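Local coordinates for peptidase S8 and S53, subtilisin, kexin, sedolisin (Mycobacterium smegmatis, PDB 4KG7), which probably cleaves proteins as a subtilisin-like serine endopeptidase, the mycosin MycP3 of the type VII (ESX-3) secretion system, at residues T351-A356 with A365-P370; S273-G278 with T316-A321; E93-L98 with S132-S137; D100-G105 with N136-A141; I190-L195 with V249-W254. All blocks are in the same frame, centred on the assembly; numbering follows the deposited sequence.

Contact 1: T351-A356 with A365-P370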
# COMPACT_ATOMS: atom_id res chain seq x y z
N THR A 351 0.34 -13.36 -14.43
CA THR A 351 -0.20 -12.64 -15.60
C THR A 351 0.37 -11.23 -15.77
O THR A 351 -0.02 -10.52 -16.68
CB THR A 351 -1.74 -12.52 -15.57
OG1 THR A 351 -2.17 -11.74 -14.44
CG2 THR A 351 -2.39 -13.90 -15.51
N ALA A 352 1.31 -10.86 -14.92
CA ALA A 352 1.92 -9.52 -15.02
C ALA A 352 2.81 -9.45 -16.27
O ALA A 352 3.18 -10.49 -16.86
CB ALA A 352 2.70 -9.21 -13.76
N GLN A 353 3.18 -8.23 -16.66
CA GLN A 353 3.79 -7.99 -17.97
C GLN A 353 5.15 -8.61 -18.14
O GLN A 353 5.52 -8.96 -19.26
CB GLN A 353 3.77 -6.50 -18.31
CG GLN A 353 2.32 -6.07 -18.46
CD GLN A 353 2.06 -4.79 -19.22
OE1 GLN A 353 2.97 -4.02 -19.51
NE2 GLN A 353 0.79 -4.59 -19.59
N GLY A 354 5.86 -8.83 -17.04
CA GLY A 354 7.18 -9.46 -17.08
C GLY A 354 7.23 -10.84 -16.44
O GLY A 354 8.29 -11.29 -16.00
N ALA A 355 6.10 -11.54 -16.41
CA ALA A 355 5.99 -12.81 -15.69
C ALA A 355 6.89 -13.92 -16.26
O ALA A 355 7.25 -14.86 -15.55
CB ALA A 355 4.54 -13.25 -15.64
N ALA A 356 7.27 -13.78 -17.53
CA ALA A 356 8.06 -14.80 -18.22
C ALA A 356 9.57 -14.60 -18.05
O ALA A 356 10.36 -15.36 -18.63
CB ALA A 356 7.69 -14.83 -19.69
N ALA A 365 7.39 -9.49 -10.87
CA ALA A 365 6.89 -10.03 -12.13
C ALA A 365 6.49 -8.95 -13.15
O ALA A 365 6.02 -9.27 -14.24
CB ALA A 365 5.72 -10.99 -11.85
N GLY A 366 6.70 -7.69 -12.82
CA GLY A 366 6.42 -6.59 -13.76
C GLY A 366 5.08 -5.94 -13.51
O GLY A 366 4.39 -6.25 -12.51
N MET A 367 4.68 -5.05 -14.41
CA MET A 367 3.44 -4.29 -14.22
C MET A 367 2.24 -5.23 -14.24
O MET A 367 2.09 -6.08 -15.12
CB MET A 367 3.25 -3.20 -15.29
CG MET A 367 2.07 -2.26 -15.02
SD MET A 367 2.14 -0.91 -16.21
CE MET A 367 2.11 -1.70 -17.80
N VAL A 368 1.39 -5.06 -13.24
CA VAL A 368 0.14 -5.80 -13.16
C VAL A 368 -0.66 -5.60 -14.44
O VAL A 368 -0.63 -4.52 -15.05
CB VAL A 368 -0.66 -5.35 -11.91
CG1 VAL A 368 -1.12 -3.89 -12.00
CG2 VAL A 368 -1.81 -6.28 -11.57
N ASP A 369 -1.37 -6.65 -14.84
CA ASP A 369 -2.14 -6.64 -16.08
C ASP A 369 -3.55 -7.08 -15.74
O ASP A 369 -3.84 -8.29 -15.75
CB ASP A 369 -1.50 -7.53 -17.14
CG ASP A 369 -2.18 -7.44 -18.49
OD1 ASP A 369 -3.40 -7.13 -18.56
OD2 ASP A 369 -1.50 -7.75 -19.50
N PRO A 370 -4.43 -6.12 -15.41
CA PRO A 370 -5.74 -6.47 -14.91
C PRO A 370 -6.58 -7.35 -15.84
O PRO A 370 -7.17 -8.32 -15.39
CB PRO A 370 -6.41 -5.10 -14.70
CG PRO A 370 -5.30 -4.20 -14.43
CD PRO A 370 -4.16 -4.67 -15.26
O HOH W 1 -1.38 -9.16 -13.58
O HOH W 2 0.44 -9.67 -19.18
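Residues A352-A355 form a type I turn that lies antiparallel against A365-V368, with Q353 N donating to M367 O (2.9 Å, N-H...O 158°) and G354 N making a weak bond to A365 O. G366, which has no side chain and a positive phi of 98°, lets the turn settle close to its backbone. A352 CB packs against the backbone oxygens of A365 (3.4 Å) and M367, and also meets A365 CB. On the turn itself, the Q353 side chain runs beside that of M367, in the same direction. The bend at M367 chi3 (57°) places CE 3.0 Å from Q353 OE1. D369 CB packs on T351 O at 3.4 Å. Two waters complete this end: one donates to T351 OG1 and accepts from D369 N, while the other donates a hydrogen bond to each of T351 O and D369 OD2 (2.7 Å from either). T351 OG1 also bonds R347 O, and D369 OD1 caps helix 370-375 at A372 N. The direct polar bonds between the segments are backbone to backbone, whereas T351 and D369 are joined through water, which links the exit of helix 341-350 to the start of helix 370-375.

Contact 2: S273-G278 with T316-A321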
# COMPACT_ATOMS: atom_id res chain seq x y z
N SER A 273 12.44 5.51 -11.28
CA SER A 273 13.79 5.80 -10.80
C SER A 273 13.92 5.63 -9.28
O SER A 273 15.01 5.27 -8.78
CB SER A 273 14.19 7.21 -11.18
OG SER A 273 13.32 8.15 -10.60
N PHE A 274 12.83 5.92 -8.56
CA PHE A 274 12.83 5.92 -7.08
C PHE A 274 12.41 4.59 -6.46
O PHE A 274 12.42 4.45 -5.25
CB PHE A 274 11.90 7.03 -6.58
CG PHE A 274 10.51 6.94 -7.13
CD1 PHE A 274 9.59 6.03 -6.60
CD2 PHE A 274 10.13 7.67 -8.24
CE1 PHE A 274 8.32 5.91 -7.14
CE2 PHE A 274 8.85 7.57 -8.78
CZ PHE A 274 7.94 6.68 -8.23
N THR A 275 12.05 3.59 -7.25
CA THR A 275 11.48 2.38 -6.65
C THR A 275 12.57 1.62 -5.89
O THR A 275 13.66 1.41 -6.43
CB THR A 275 10.67 1.55 -7.66
OG1 THR A 275 9.66 0.78 -6.98
CG2 THR A 275 11.54 0.64 -8.49
N MET A 276 12.27 1.20 -4.67
CA MET A 276 13.30 0.57 -3.82
C MET A 276 13.50 -0.89 -4.20
O MET A 276 12.57 -1.69 -4.08
CB MET A 276 12.89 0.63 -2.36
CG MET A 276 13.93 0.05 -1.41
SD MET A 276 13.32 0.16 0.28
CE MET A 276 14.41 -1.00 1.08
N ALA A 277 14.72 -1.27 -4.55
CA ALA A 277 15.01 -2.65 -4.92
C ALA A 277 15.08 -3.52 -3.69
O ALA A 277 15.69 -3.15 -2.70
CB ALA A 277 16.34 -2.74 -5.64
N GLY A 278 14.48 -4.70 -3.77
CA GLY A 278 14.64 -5.69 -2.72
C GLY A 278 14.22 -7.05 -3.23
O GLY A 278 13.45 -7.15 -4.20
N THR A 316 3.92 11.04 -6.34
CA THR A 316 4.70 9.90 -6.85
C THR A 316 5.04 8.99 -5.71
O THR A 316 5.28 9.44 -4.59
CB THR A 316 6.01 10.30 -7.54
OG1 THR A 316 7.00 10.68 -6.54
CG2 THR A 316 5.75 11.35 -8.55
N GLY A 317 5.08 7.70 -6.00
CA GLY A 317 5.58 6.74 -5.03
C GLY A 317 5.01 5.36 -5.15
O GLY A 317 3.97 5.11 -5.78
N THR A 318 5.69 4.43 -4.50
CA THR A 318 5.22 3.05 -4.44
C THR A 318 3.91 2.94 -3.69
O THR A 318 3.21 1.95 -3.85
CB THR A 318 6.29 2.08 -3.86
OG1 THR A 318 6.74 2.52 -2.56
CG2 THR A 318 7.48 1.93 -4.82
N SER A 319 3.61 3.92 -2.84
CA SER A 319 2.32 3.89 -2.14
C SER A 319 1.16 3.81 -3.15
O SER A 319 0.19 3.06 -2.94
CB SER A 319 2.21 5.15 -1.29
OG SER A 319 2.44 6.28 -2.10
N TYR A 320 1.25 4.54 -4.22
CA TYR A 320 0.18 4.60 -5.22
C TYR A 320 0.15 3.34 -6.07
O TYR A 320 -0.92 2.89 -6.46
CB TYR A 320 0.31 5.88 -6.06
CG TYR A 320 0.42 7.11 -5.17
CD1 TYR A 320 -0.62 7.45 -4.33
CD2 TYR A 320 1.57 7.88 -5.12
CE1 TYR A 320 -0.54 8.52 -3.45
CE2 TYR A 320 1.66 8.97 -4.25
CZ TYR A 320 0.60 9.27 -3.42
OH TYR A 320 0.73 10.35 -2.57
N ALA A 321 1.32 2.78 -6.36
CA ALA A 321 1.45 1.52 -7.08
C ALA A 321 0.73 0.42 -6.29
O ALA A 321 -0.03 -0.38 -6.84
CB ALA A 321 2.93 1.18 -7.25
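F274 projects from the loop before strand 281-286 onto the backbone of T316-T318, where helix 318-335 begins. Its CB points toward that backbone, and chi1 of 55° sets CG between the backbone N and the carbonyl carbon. CB and CG themselves stay clear of 316-321; the far half of the ring does the touching. CE1 comes within 3.6 Å of G317 CA and 4.0 Å of T318 N. At the tip, CZ sits 3.8 Å from G317 N, and on the other flank CE2 meets T316 CB at 4.1 Å. The ring approaches these atoms obliquely, while elsewhere it touches A264 and N216. Next along the loop, T275 and T318 cross at about a right angle, with T275 OG1 3.3 Å from the methyl T318 CG2. Both threonine hydroxyls are engaged elsewhere: T275 OG1 with A264 N, and T318 OG1 with N216 OD1 and G215 N. G317 occupies the N-cap position, and its phi of 152° turns the chain into the helix just ahead of S319, the predicted charge-relay serine. The Gly-Thr-Ser sequence at a helix start is characteristic of the subtilase nucleophile site, and N216 probably corresponds to the oxyanion-hole asparagine of subtilisins.

Contact 3: E93-L98 with S132-S137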
# COMPACT_ATOMS: atom_id res chain seq x y z
N GLU A 93 -4.91 9.17 17.14
CA GLU A 93 -5.86 9.76 18.07
C GLU A 93 -6.97 8.75 18.34
O GLU A 93 -6.74 7.54 18.23
CB GLU A 93 -6.41 11.08 17.52
CG GLU A 93 -5.35 12.13 17.17
CD GLU A 93 -5.96 13.41 16.65
OE1 GLU A 93 -6.58 13.39 15.57
OE2 GLU A 93 -5.81 14.47 17.32
N SER A 94 -8.18 9.23 18.64
CA SER A 94 -9.31 8.35 18.95
C SER A 94 -10.46 8.57 17.97
O SER A 94 -11.65 8.38 18.32
CB SER A 94 -9.79 8.59 20.40
OG SER A 94 -10.13 9.94 20.62
N THR A 95 -10.11 8.96 16.76
CA THR A 95 -11.10 9.15 15.70
C THR A 95 -11.56 7.80 15.16
O THR A 95 -11.07 6.75 15.56
CB THR A 95 -10.56 10.02 14.51
OG1 THR A 95 -9.62 9.28 13.73
CG2 THR A 95 -9.93 11.31 15.01
N ASP A 96 -12.46 7.85 14.19
CA ASP A 96 -13.03 6.68 13.55
C ASP A 96 -12.24 6.22 12.33
O ASP A 96 -12.61 5.25 11.68
CB ASP A 96 -14.49 6.96 13.16
CG ASP A 96 -14.66 8.16 12.23
OD1 ASP A 96 -13.66 8.79 11.82
OD2 ASP A 96 -15.85 8.49 11.96
N GLY A 97 -11.15 6.89 12.03
CA GLY A 97 -10.39 6.56 10.86
C GLY A 97 -10.78 7.37 9.63
O GLY A 97 -10.17 7.20 8.56
N LEU A 98 -11.76 8.25 9.77
CA LEU A 98 -12.32 9.02 8.64
C LEU A 98 -11.88 10.48 8.66
O LEU A 98 -12.52 11.35 8.08
CB LEU A 98 -13.84 8.89 8.58
CG LEU A 98 -14.33 7.45 8.48
CD1 LEU A 98 -15.85 7.44 8.54
CD2 LEU A 98 -13.78 6.79 7.21
N SER A 132 -11.37 2.28 6.38
CA SER A 132 -10.20 3.11 6.70
C SER A 132 -9.75 2.94 8.14
O SER A 132 -10.50 3.21 9.06
CB SER A 132 -10.52 4.57 6.52
OG SER A 132 -9.40 5.33 6.87
N ILE A 133 -8.50 2.51 8.31
CA ILE A 133 -7.87 2.38 9.63
C ILE A 133 -6.69 3.35 9.62
O ILE A 133 -5.74 3.19 8.82
CB ILE A 133 -7.34 0.95 9.88
CG1 ILE A 133 -8.51 -0.04 9.87
CG2 ILE A 133 -6.60 0.86 11.21
CD1 ILE A 133 -8.05 -1.49 9.86
N ARG A 134 -6.73 4.38 10.45
CA ARG A 134 -5.60 5.29 10.50
C ARG A 134 -4.54 4.67 11.41
O ARG A 134 -4.67 4.64 12.62
CB ARG A 134 -5.94 6.72 10.99
CG ARG A 134 -4.68 7.58 11.03
CD ARG A 134 -4.92 9.06 11.12
NE ARG A 134 -5.46 9.47 12.41
CZ ARG A 134 -5.64 10.73 12.76
NH1 ARG A 134 -5.28 11.71 11.95
NH2 ARG A 134 -6.17 11.01 13.96
N GLN A 135 -3.48 4.19 10.79
CA GLN A 135 -2.40 3.52 11.50
C GLN A 135 -1.21 4.40 11.76
O GLN A 135 -0.42 4.12 12.67
CB GLN A 135 -2.00 2.23 10.73
CG GLN A 135 -0.88 1.41 11.33
CD GLN A 135 0.50 1.82 10.84
OE1 GLN A 135 0.65 2.42 9.75
NE2 GLN A 135 1.53 1.55 11.64
N ASN A 136 -1.06 5.46 10.97
CA ASN A 136 0.05 6.38 11.20
C ASN A 136 -0.16 7.73 10.62
O ASN A 136 -1.04 7.94 9.79
CB ASN A 136 1.38 5.80 10.71
CG ASN A 136 2.58 6.22 11.59
OD1 ASN A 136 2.55 7.17 12.46
ND2 ASN A 136 3.68 5.49 11.39
N SER A 137 0.61 8.69 11.11
CA SER A 137 0.64 10.04 10.54
C SER A 137 1.92 10.69 10.99
O SER A 137 2.17 10.74 12.19
CB SER A 137 -0.52 10.89 11.02
OG SER A 137 -0.26 12.28 10.66
O HOH W 3 -5.98 14.30 12.93
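E93 and R134 make the ionic part of the contact. R134 NH2 donates to E93 OE1 over 2.9 Å with an N-H...O angle of 153°, and the oxygen lies 6° out of the guanidinium plane, so it is met at the edge. OE1 uses its anti lone pair, the one away from OE2, and the carboxylate is turned well away from the guanidinium plane. The R134 chain bends at chi3 (70°), which places NE, while E93 is extended beyond CG, and its CG also lies 3.5 Å from R134 NH2. A water reinforces the pair by donating to E93 OE1 and accepting from R134 NH1. NH2 has a second anionic partner in D90 OD2, which also bonds T95 OG1.

Hydrogen bonds outside the ion pair hold the other end. The one that crosses the contact runs from S132 OG, anti to its backbone N, to G97 O at 2.6 Å. Within the loop, D96 OD1 receives L98 N at 2.8 Å, from above the carboxylate plane, in an Asx turn, and G97 N makes a weak bond to T95 OG1 (3.3 Å). G97, with no side chain, lies close against strand 129-134, where a CB would run into S132 O.

Apolar contact is slight: L98 CD2 touches S132 CB at 4.0 Å.

With two carboxylates and a water around one guanidinium, the buried arginine charge is probably well compensated, and R134 ties the loop after strand 85-90 to the C-terminal end of the neighbouring strand in the parallel sheet.

Contact 4: D100-G105 with N136-A141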
# COMPACT_ATOMS: atom_id res chain seq x y z
N ASP A 100 -8.33 12.47 7.66
CA ASP A 100 -7.02 12.39 7.06
C ASP A 100 -6.33 13.76 7.13
O ASP A 100 -6.67 14.66 6.37
CB ASP A 100 -7.19 11.94 5.61
CG ASP A 100 -5.87 11.76 4.88
OD1 ASP A 100 -4.80 11.88 5.53
OD2 ASP A 100 -5.91 11.55 3.65
N CYS A 101 -5.35 13.86 8.01
CA CYS A 101 -4.61 15.10 8.23
C CYS A 101 -3.42 15.22 7.27
O CYS A 101 -2.71 16.23 7.27
CB CYS A 101 -4.14 15.10 9.71
SG CYS A 101 -3.27 16.54 10.40
N ASP A 102 -3.22 14.22 6.41
CA ASP A 102 -2.01 14.12 5.57
C ASP A 102 -2.31 14.15 4.08
O ASP A 102 -1.52 14.65 3.29
CB ASP A 102 -1.29 12.81 5.86
CG ASP A 102 -0.69 12.79 7.24
OD1 ASP A 102 0.47 13.22 7.37
OD2 ASP A 102 -1.38 12.36 8.19
N GLY A 103 -3.43 13.58 3.69
CA GLY A 103 -3.82 13.51 2.29
C GLY A 103 -3.56 12.15 1.67
O GLY A 103 -4.09 11.81 0.59
N HIS A 104 -2.69 11.38 2.31
CA HIS A 104 -2.13 10.18 1.70
C HIS A 104 -3.14 9.05 1.61
O HIS A 104 -3.39 8.46 0.54
CB HIS A 104 -0.91 9.77 2.49
CG HIS A 104 -0.10 8.71 1.84
ND1 HIS A 104 -0.29 7.37 2.09
CD2 HIS A 104 0.90 8.79 0.94
CE1 HIS A 104 0.54 6.67 1.34
NE2 HIS A 104 1.26 7.50 0.62
N GLY A 105 -3.78 8.77 2.75
CA GLY A 105 -4.81 7.74 2.80
C GLY A 105 -5.94 8.01 1.82
O GLY A 105 -6.48 7.10 1.18
N ASN A 136 -1.06 5.46 10.97
CA ASN A 136 0.05 6.38 11.20
C ASN A 136 -0.16 7.73 10.62
O ASN A 136 -1.04 7.94 9.79
CB ASN A 136 1.38 5.80 10.71
CG ASN A 136 2.58 6.22 11.59
OD1 ASN A 136 2.55 7.17 12.46
ND2 ASN A 136 3.68 5.49 11.39
N SER A 137 0.61 8.69 11.11
CA SER A 137 0.64 10.04 10.54
C SER A 137 1.92 10.69 10.99
O SER A 137 2.17 10.74 12.19
CB SER A 137 -0.52 10.89 11.02
OG SER A 137 -0.26 12.28 10.66
N PRO A 138 2.72 11.20 10.04
CA PRO A 138 3.91 11.97 10.44
C PRO A 138 3.61 13.33 11.01
O PRO A 138 4.56 14.03 11.45
CB PRO A 138 4.68 12.13 9.14
CG PRO A 138 3.71 11.95 8.07
CD PRO A 138 2.59 11.08 8.58
N ARG A 139 2.34 13.73 11.02
CA ARG A 139 1.95 15.00 11.64
C ARG A 139 1.85 14.89 13.16
O ARG A 139 1.61 15.88 13.83
CB ARG A 139 0.61 15.49 11.09
CG ARG A 139 0.56 15.71 9.59
CD ARG A 139 1.44 16.87 9.18
NE ARG A 139 1.53 16.97 7.73
CZ ARG A 139 2.26 16.15 6.98
NH1 ARG A 139 2.97 15.17 7.54
NH2 ARG A 139 2.31 16.30 5.67
N PHE A 140 1.99 13.67 13.69
CA PHE A 140 1.84 13.41 15.13
C PHE A 140 3.08 12.76 15.70
O PHE A 140 3.84 12.08 15.01
CB PHE A 140 0.64 12.51 15.39
CG PHE A 140 -0.67 13.17 15.13
CD1 PHE A 140 -1.10 13.38 13.84
CD2 PHE A 140 -1.48 13.58 16.19
CE1 PHE A 140 -2.30 14.01 13.58
CE2 PHE A 140 -2.71 14.18 15.92
CZ PHE A 140 -3.10 14.42 14.62
N ALA A 141 3.28 12.99 16.99
CA ALA A 141 4.35 12.38 17.75
C ALA A 141 3.84 12.14 19.17
O ALA A 141 2.85 12.72 19.57
CB ALA A 141 5.55 13.29 17.77
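The approach to helix 104-113, the histidine-bearing element of the subtilase site, meets the type I turn S137-F140 mainly through D102. S137 OG donates to D102 OD2 at 2.7 Å, on the syn lone pair of the carboxylate. The same hydroxyl accepts R139 N over 3.0 Å, closing an ST turn, so the hydroxyl gives a bond across the contact and receives one inside its own turn. D102 OD1 serves a different partner. It lies over one face of the R139 guanidinium, offset toward the rim and 3.2 Å from NH1, with the carboxylate and guanidinium planes 72° apart. This salt bridge is purely electrostatic, since no N-H points at the oxygen. The two side chains slide past each other in opposite directions. R139 bends at chi2 (-67°), which places CD, and the guanidinium comes to lie over D102 OD1; P138 CD also touches OD1.

D102 belongs to the Asp-Gly-His-Gly sequence around H104, the predicted charge-relay histidine, whose ND1 bonds D73 OD1. D100 shapes the bend ahead of it. Its OD1 takes D102 N at 3.0 Å and G103 N at 2.9 Å from the same face of the carboxylate, in an Asx turn and an Asx motif.

C101 adds a sulfur contact. Its SG, joined to C32 in a disulfide, packs on R139 CG at 4.0 Å and approaches F140 obliquely, with SG 4.2 Å from CE1. F140 begins strand 140-142, which pairs antiparallel with strand 26-28.

Contact 5: I190-L195 with V249-W254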
# COMPACT_ATOMS: atom_id res chain seq x y z
N ILE A 190 15.12 -5.60 14.50
CA ILE A 190 14.79 -6.32 15.73
C ILE A 190 13.71 -7.34 15.39
O ILE A 190 13.08 -7.27 14.35
CB ILE A 190 14.30 -5.35 16.84
CG1 ILE A 190 15.24 -4.14 16.98
CG2 ILE A 190 14.18 -6.06 18.19
CD1 ILE A 190 16.70 -4.50 17.14
N ASP A 191 13.53 -8.30 16.28
CA ASP A 191 12.44 -9.26 16.20
C ASP A 191 11.12 -8.64 15.78
O ASP A 191 10.63 -7.71 16.40
CB ASP A 191 12.25 -9.93 17.55
CG ASP A 191 11.16 -10.97 17.51
OD1 ASP A 191 11.43 -12.09 17.02
OD2 ASP A 191 10.04 -10.65 17.94
N GLN A 192 10.55 -9.18 14.72
CA GLN A 192 9.22 -8.78 14.27
C GLN A 192 8.28 -9.96 14.37
O GLN A 192 7.33 -10.08 13.55
CB GLN A 192 9.26 -8.31 12.84
CG GLN A 192 10.11 -7.07 12.63
CD GLN A 192 10.11 -6.62 11.20
OE1 GLN A 192 9.25 -7.00 10.41
NE2 GLN A 192 11.09 -5.77 10.85
N SER A 193 8.48 -10.83 15.35
CA SER A 193 7.63 -12.02 15.47
C SER A 193 6.13 -11.69 15.57
O SER A 193 5.31 -12.40 15.04
CB SER A 193 8.07 -12.87 16.66
OG SER A 193 8.12 -12.09 17.84
N VAL A 194 5.78 -10.62 16.28
CA VAL A 194 4.36 -10.28 16.45
C VAL A 194 3.75 -9.81 15.12
O VAL A 194 2.64 -10.18 14.75
CB VAL A 194 4.14 -9.26 17.59
CG1 VAL A 194 2.67 -8.84 17.66
CG2 VAL A 194 4.56 -9.90 18.90
N LEU A 195 4.48 -8.97 14.40
CA LEU A 195 4.02 -8.53 13.08
C LEU A 195 3.92 -9.70 12.11
O LEU A 195 2.93 -9.83 11.37
CB LEU A 195 4.97 -7.43 12.53
CG LEU A 195 4.63 -6.89 11.12
CD1 LEU A 195 3.23 -6.28 11.03
CD2 LEU A 195 5.67 -5.87 10.69
N VAL A 249 15.89 -2.97 5.09
CA VAL A 249 14.72 -3.85 5.18
C VAL A 249 13.45 -3.03 5.04
O VAL A 249 13.23 -2.11 5.82
CB VAL A 249 14.70 -4.62 6.51
CG1 VAL A 249 13.43 -5.45 6.66
CG2 VAL A 249 15.93 -5.51 6.61
N SER A 250 12.63 -3.37 4.06
CA SER A 250 11.36 -2.69 3.86
C SER A 250 10.24 -3.49 4.54
O SER A 250 10.07 -4.67 4.27
CB SER A 250 11.07 -2.57 2.38
OG SER A 250 9.81 -1.97 2.14
N ILE A 251 9.53 -2.83 5.43
CA ILE A 251 8.53 -3.43 6.32
C ILE A 251 7.15 -2.88 5.95
O ILE A 251 6.95 -1.66 5.89
CB ILE A 251 8.87 -3.11 7.79
CG1 ILE A 251 10.31 -3.54 8.16
CG2 ILE A 251 7.90 -3.77 8.73
CD1 ILE A 251 10.92 -2.73 9.28
N PRO A 252 6.14 -3.76 5.78
CA PRO A 252 6.14 -5.21 5.95
C PRO A 252 6.48 -6.05 4.70
O PRO A 252 6.33 -7.27 4.73
CB PRO A 252 4.69 -5.45 6.38
CG PRO A 252 3.92 -4.51 5.51
CD PRO A 252 4.78 -3.26 5.48
N SER A 253 6.95 -5.42 3.63
CA SER A 253 7.27 -6.15 2.39
C SER A 253 8.13 -7.37 2.57
O SER A 253 7.96 -8.37 1.86
CB SER A 253 7.95 -5.23 1.36
OG SER A 253 7.02 -4.40 0.71
N TRP A 254 9.10 -7.33 3.48
CA TRP A 254 10.01 -8.47 3.59
C TRP A 254 9.34 -9.72 4.14
O TRP A 254 9.90 -10.79 4.03
CB TRP A 254 11.28 -8.09 4.32
CG TRP A 254 11.17 -8.07 5.79
CD1 TRP A 254 10.16 -7.55 6.55
CD2 TRP A 254 12.15 -8.56 6.69
NE1 TRP A 254 10.46 -7.71 7.89
CE2 TRP A 254 11.68 -8.32 8.00
CE3 TRP A 254 13.39 -9.18 6.51
CZ2 TRP A 254 12.42 -8.68 9.13
CZ3 TRP A 254 14.13 -9.55 7.64
CH2 TRP A 254 13.63 -9.30 8.94
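L195 and I251 form the close apolar part of this contact, with L195 CD2 3.6 Å from I251 CG2. The same methyl lies farther from P252 CB, at 4.4 Å. P252 follows a cis peptide bond, where the chain leaves strand 248-251. Behind L195 stand L161 and A162 of helix 150-170, so this side is buried.

Q192 sits beside that patch and leads from it toward the more open side. Its extended side chain brings the amide between I251 and W254: NE2 lies 3.4 Å from I251 CD1, against a purely apolar partner, while OE1 accepts W254 NE1 at 2.9 Å. The bond is fairly straight (N-H...O 163°). The oxygen is at the indole edge, practically in the ring plane, but the nitrogen stands 40° out of the plane of the amide carbonyl. W255 NE1 donates to OE1 as well, so one carbonyl oxygen holds two neighbouring indoles.

Residues 190-195 lie in the beta-alpha-beta crossover from strand 175-178 through helix 193-205 to strand 209-213, and the contact joins it to the end of strand 248-251. Q192 is the N-cap residue of that helix, and strand 248-251 pairs antiparallel with strand 182-185 from the same connection.

W254 is only partly exposed, with V249 CG1 3.4 Å above one face of its ring, over the centre. On the solvent side, I190 and D191, both exposed, point away from 249-254. D191 instead shapes the helix start locally, its OD2 receiving S193 N at 3.0 Å in an Asx turn.

In the fold
Contacts 2, 4 and 5 are buried, whereas contacts 1 and 3 are partly exposed. Contacts 2 and 4 meet at the predicted active site, where S319 approaches H104; the former relies on ring-to-backbone packing, the latter on a carboxylate shared by a serine and an arginine, with packing of the C101 sulfur. Contacts 3 and 4 share N136 and S137 and lie side by side, both using arginine-acid pairs, in the guanidinium plane in contact 3 and over its face in contact 4, with F140 packed against E93 and R134. Contact 5 touches contact 2 through M276 CE and S250 CB. Contact 1 stands apart, about 33 Å centre to centre from contact 3, and depends on backbone bonds and water.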